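Local structure of GCN5-related N-acetyltransferase (Kribbella flavida, 4MY0) at residues C[303-308]-C[319-324]. The protein probably transfers an acetyl group from acetyl-CoA to an amine, perhaps on an aminoglycoside, as a member of the GCN5-related N-acetyltransferase superfamily. Residues are numbered along the deposited sequence; the frame is centred on the assembly and turned at random.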
ATOM      1  N   GLU C 303     -39.301 -25.284  30.360  1.00 37.08           N
ATOM      2  CA  GLU C 303     -39.124 -26.644  30.856  1.00 39.11           C
ATOM      3  C   GLU C 303     -38.891 -27.509  29.628  1.00 39.37           C
ATOM      4  O   GLU C 303     -39.814 -27.736  28.847  1.00 43.01           O
ATOM      5  CB  GLU C 303     -40.376 -27.126  31.583  1.00 39.79           C
ATOM      6  CG  GLU C 303     -40.859 -26.206  32.700  1.00 47.87           C
ATOM      7  CD  GLU C 303     -39.998 -26.274  33.951  1.00 56.16           C
ATOM      8  OE1 GLU C 303     -40.176 -25.418  34.843  1.00 61.57           O
ATOM      9  OE2 GLU C 303     -39.150 -27.185  34.052  1.00 55.55           O
ATOM     10  N   VAL C 304     -37.661 -27.983  29.452  1.00 31.69           N
ATOM     11  CA  VAL C 304     -37.257 -28.652  28.220  1.00 40.01           C
ATOM     12  C   VAL C 304     -36.221 -29.714  28.531  1.00 37.90           C
ATOM     13  O   VAL C 304     -35.296 -29.464  29.306  1.00 38.52           O
ATOM     14  CB  VAL C 304     -36.579 -27.654  27.240  1.00 42.82           C
ATOM     15  CG1 VAL C 304     -36.068 -28.376  26.013  1.00 40.87           C
ATOM     16  CG2 VAL C 304     -37.534 -26.552  26.829  1.00 49.06           C
ATOM     17  N   ASP C 305     -36.351 -30.884  27.917  1.00 33.73           N
ATOM     18  CA  ASP C 305     -35.300 -31.898  28.035  1.00 33.96           C
ATOM     19  C   ASP C 305     -34.174 -31.695  27.012  1.00 34.75           C
ATOM     20  O   ASP C 305     -34.405 -31.215  25.898  1.00 34.31           O
ATOM     21  CB  ASP C 305     -35.891 -33.311  27.923  1.00 34.04           C
ATOM     22  CG  ASP C 305     -36.445 -33.831  29.257  1.00 37.93           C
ATOM     23  OD1 ASP C 305     -36.652 -33.019  30.191  1.00 37.13           O
ATOM     24  OD2 ASP C 305     -36.680 -35.059  29.370  1.00 37.33           O
ATOM     25  N   LEU C 306     -32.952 -32.047  27.412  1.00 34.72           N
ATOM     26  CA  LEU C 306     -31.794 -32.031  26.527  1.00 36.62           C
ATOM     27  C   LEU C 306     -31.114 -33.389  26.614  1.00 35.44           C
ATOM     28  O   LEU C 306     -30.923 -33.919  27.714  1.00 33.34           O
ATOM     29  CB  LEU C 306     -30.794 -30.968  26.974  1.00 34.66           C
ATOM     30  CG  LEU C 306     -31.316 -29.545  27.086  1.00 40.41           C
ATOM     31  CD1 LEU C 306     -30.203 -28.616  27.540  1.00 38.62           C
ATOM     32  CD2 LEU C 306     -31.897 -29.095  25.745  1.00 41.89           C
ATOM     33  N   LEU C 307     -30.751 -33.950  25.466  1.00 28.59           N
ATOM     34  CA  LEU C 307     -29.949 -35.167  25.445  1.00 30.26           C
ATOM     35  C   LEU C 307     -28.523 -34.779  25.068  1.00 31.05           C
ATOM     36  O   LEU C 307     -28.265 -34.347  23.945  1.00 31.24           O
ATOM     37  CB  LEU C 307     -30.516 -36.201  24.464  1.00 28.44           C
ATOM     38  CG  LEU C 307     -29.711 -37.499  24.373  1.00 34.87           C
ATOM     39  CD1 LEU C 307     -29.602 -38.162  25.753  1.00 36.80           C
ATOM     40  CD2 LEU C 307     -30.310 -38.453  23.360  1.00 34.02           C
ATOM     41  N   ILE C 308     -27.605 -34.902  26.021  1.00 29.73           N
ATOM     42  CA  ILE C 308     -26.222 -34.487  25.803  1.00 30.04           C
ATOM     43  C   ILE C 308     -25.329 -35.684  25.495  1.00 32.60           C
ATOM     44  O   ILE C 308     -25.258 -36.641  26.272  1.00 32.94           O
ATOM     45  CB  ILE C 308     -25.658 -33.745  27.040  1.00 27.73           C
ATOM     46  CG1 ILE C 308     -26.424 -32.440  27.292  1.00 27.33           C
ATOM     47  CG2 ILE C 308     -24.161 -33.470  26.875  1.00 27.08           C
ATOM     48  CD1 ILE C 308     -26.042 -31.753  28.624  1.00 25.12           C
ATOM     49  N   ARG C 319     -29.489 -37.738  29.533  1.00 31.43           N
ATOM     50  CA  ARG C 319     -30.673 -36.905  29.395  1.00 32.54           C
ATOM     51  C   ARG C 319     -30.918 -36.048  30.629  1.00 32.55           C
ATOM     52  O   ARG C 319     -30.985 -36.542  31.756  1.00 32.72           O
ATOM     53  CB  ARG C 319     -31.910 -37.747  29.094  1.00 38.92           C
ATOM     54  CG  ARG C 319     -33.116 -36.894  28.774  1.00 40.36           C
ATOM     55  CD  ARG C 319     -34.226 -37.743  28.228  1.00 41.11           C
ATOM     56  NE  ARG C 319     -35.412 -36.968  27.890  1.00 35.28           N
ATOM     57  CZ  ARG C 319     -36.166 -37.225  26.830  1.00 34.07           C
ATOM     58  NH1 ARG C 319     -35.828 -38.217  26.015  1.00 32.00           N
ATOM     59  NH2 ARG C 319     -37.246 -36.496  26.577  1.00 32.28           N
ATOM     60  N   TRP C 320     -31.079 -34.757  30.389  1.00 27.83           N
ATOM     61  CA  TRP C 320     -31.248 -33.786  31.444  1.00 30.05           C
ATOM     62  C   TRP C 320     -32.527 -32.990  31.227  1.00 31.42           C
ATOM     63  O   TRP C 320     -32.999 -32.844  30.100  1.00 33.26           O
ATOM     64  CB  TRP C 320     -30.056 -32.829  31.431  1.00 30.89           C
ATOM     65  CG  TRP C 320     -28.741 -33.488  31.703  1.00 31.16           C
ATOM     66  CD1 TRP C 320     -27.874 -34.007  30.781  1.00 33.18           C
ATOM     67  CD2 TRP C 320     -28.125 -33.675  32.982  1.00 30.73           C
ATOM     68  NE1 TRP C 320     -26.766 -34.515  31.413  1.00 32.87           N
ATOM     69  CE2 TRP C 320     -26.895 -34.323  32.766  1.00 33.21           C
ATOM     70  CE3 TRP C 320     -28.500 -33.364  34.295  1.00 30.94           C
ATOM     71  CZ2 TRP C 320     -26.032 -34.664  33.816  1.00 36.03           C
ATOM     72  CZ3 TRP C 320     -27.647 -33.709  35.339  1.00 33.53           C
ATOM     73  CH2 TRP C 320     -26.429 -34.350  35.094  1.00 36.13           C
ATOM     74  N   HIS C 321     -33.094 -32.490  32.315  1.00 34.67           N
ATOM     75  CA  HIS C 321     -34.211 -31.566  32.234  1.00 34.98           C
ATOM     76  C   HIS C 321     -33.739 -30.163  32.619  1.00 33.02           C
ATOM     77  O   HIS C 321     -33.109 -29.966  33.667  1.00 29.33           O
ATOM     78  CB  HIS C 321     -35.352 -32.007  33.147  1.00 43.12           C
ATOM     79  CG  HIS C 321     -36.493 -31.040  33.170  1.00 48.19           C
ATOM     80  ND1 HIS C 321     -37.373 -30.906  32.118  1.00 51.48           N
ATOM     81  CD2 HIS C 321     -36.873 -30.132  34.098  1.00 51.11           C
ATOM     82  CE1 HIS C 321     -38.256 -29.966  32.402  1.00 52.81           C
ATOM     83  NE2 HIS C 321     -37.974 -29.481  33.599  1.00 55.23           N
ATOM     84  N   LEU C 322     -34.009 -29.194  31.752  1.00 33.65           N
ATOM     85  CA  LEU C 322     -33.672 -27.804  32.039  1.00 31.66           C
ATOM     86  C   LEU C 322     -34.909 -27.044  32.527  1.00 35.53           C
ATOM     87  O   LEU C 322     -35.936 -26.990  31.840  1.00 38.28           O
ATOM     88  CB  LEU C 322     -33.076 -27.127  30.804  1.00 27.85           C
ATOM     89  CG  LEU C 322     -32.752 -25.632  30.931  1.00 35.58           C
ATOM     90  CD1 LEU C 322     -31.560 -25.396  31.850  1.00 31.93           C
ATOM     91  CD2 LEU C 322     -32.504 -25.024  29.558  1.00 34.89           C
ATOM     92  N   SER C 323     -34.806 -26.468  33.722  1.00 32.81           N
ATOM     93  CA  SER C 323     -35.883 -25.668  34.301  1.00 36.15           C
ATOM     94  C   SER C 323     -35.395 -24.229  34.410  1.00 38.11           C
ATOM     95  O   SER C 323     -34.371 -23.961  35.055  1.00 36.85           O
ATOM     96  CB  SER C 323     -36.247 -26.201  35.691  1.00 36.79           C
ATOM     97  OG  SER C 323     -37.431 -25.596  36.186  1.00 41.71           O
ATOM     98  N   VAL C 324     -36.102 -23.310  33.753  1.00 36.70           N
ATOM     99  CA  VAL C 324     -35.753 -21.894  33.815  1.00 33.38           C
ATOM    100  C   VAL C 324     -36.952 -21.072  34.245  1.00 37.34           C
ATOM    101  O   VAL C 324     -38.018 -21.165  33.640  1.00 38.59           O
ATOM    102  CB  VAL C 324     -35.280 -21.358  32.472  1.00 32.99           C
ATOM    103  CG1 VAL C 324     -35.037 -19.860  32.576  1.00 35.78           C
ATOM    104  CG2 VAL C 324     -34.003 -22.080  32.020  1.00 31.16           C
TER
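An antiparallel β-hairpin in the sterol carrier protein domain shows how a row of polar side chains can link up along one face of a sheet. H321 sits at the middle of the row, with both ring nitrogens hydrogen-bonded to carboxylates of the opposite strand. CG anti to the backbone N (chi1 176°) carries the ring across to that strand, between E303 and D305. Its NE2 donates to E303 OE2 at 2.6 Å, and the carboxylate lies nearly coplanar with the imidazole. Its ND1 meets D305 OD1 at 2.9 Å, again in the ring plane, although this carboxylate is turned 71° from the ring. With two carboxylate acceptors the ring is probably doubly protonated, although R319 and R336 would offset part of the charge of D305. An alanine at H321 would remove both N-H donors and is likely to leave E303, in particular, less firmly held, since D305 keeps other partners.

The polar row continues at both ends: S323 OG donates to the syn lone pair of E303 OE1, and extended R319 places NE 2.7 Å from D305 OD2, on its anti lone pair, as a salt bridge. R336 forms a salt bridge at D305 OD1 and S334 a hydrogen bond at OD2. Beneath this row, V304–L322 and L306–W320 are hydrogen-bonded pairs whose side chains occupy the other face, where helix 371-380 covers V304, L306 and L322. W320 NE1 donates a hydrogen bond to Q316 O, while its CD1 packs 3.6 Å from I308 CD1.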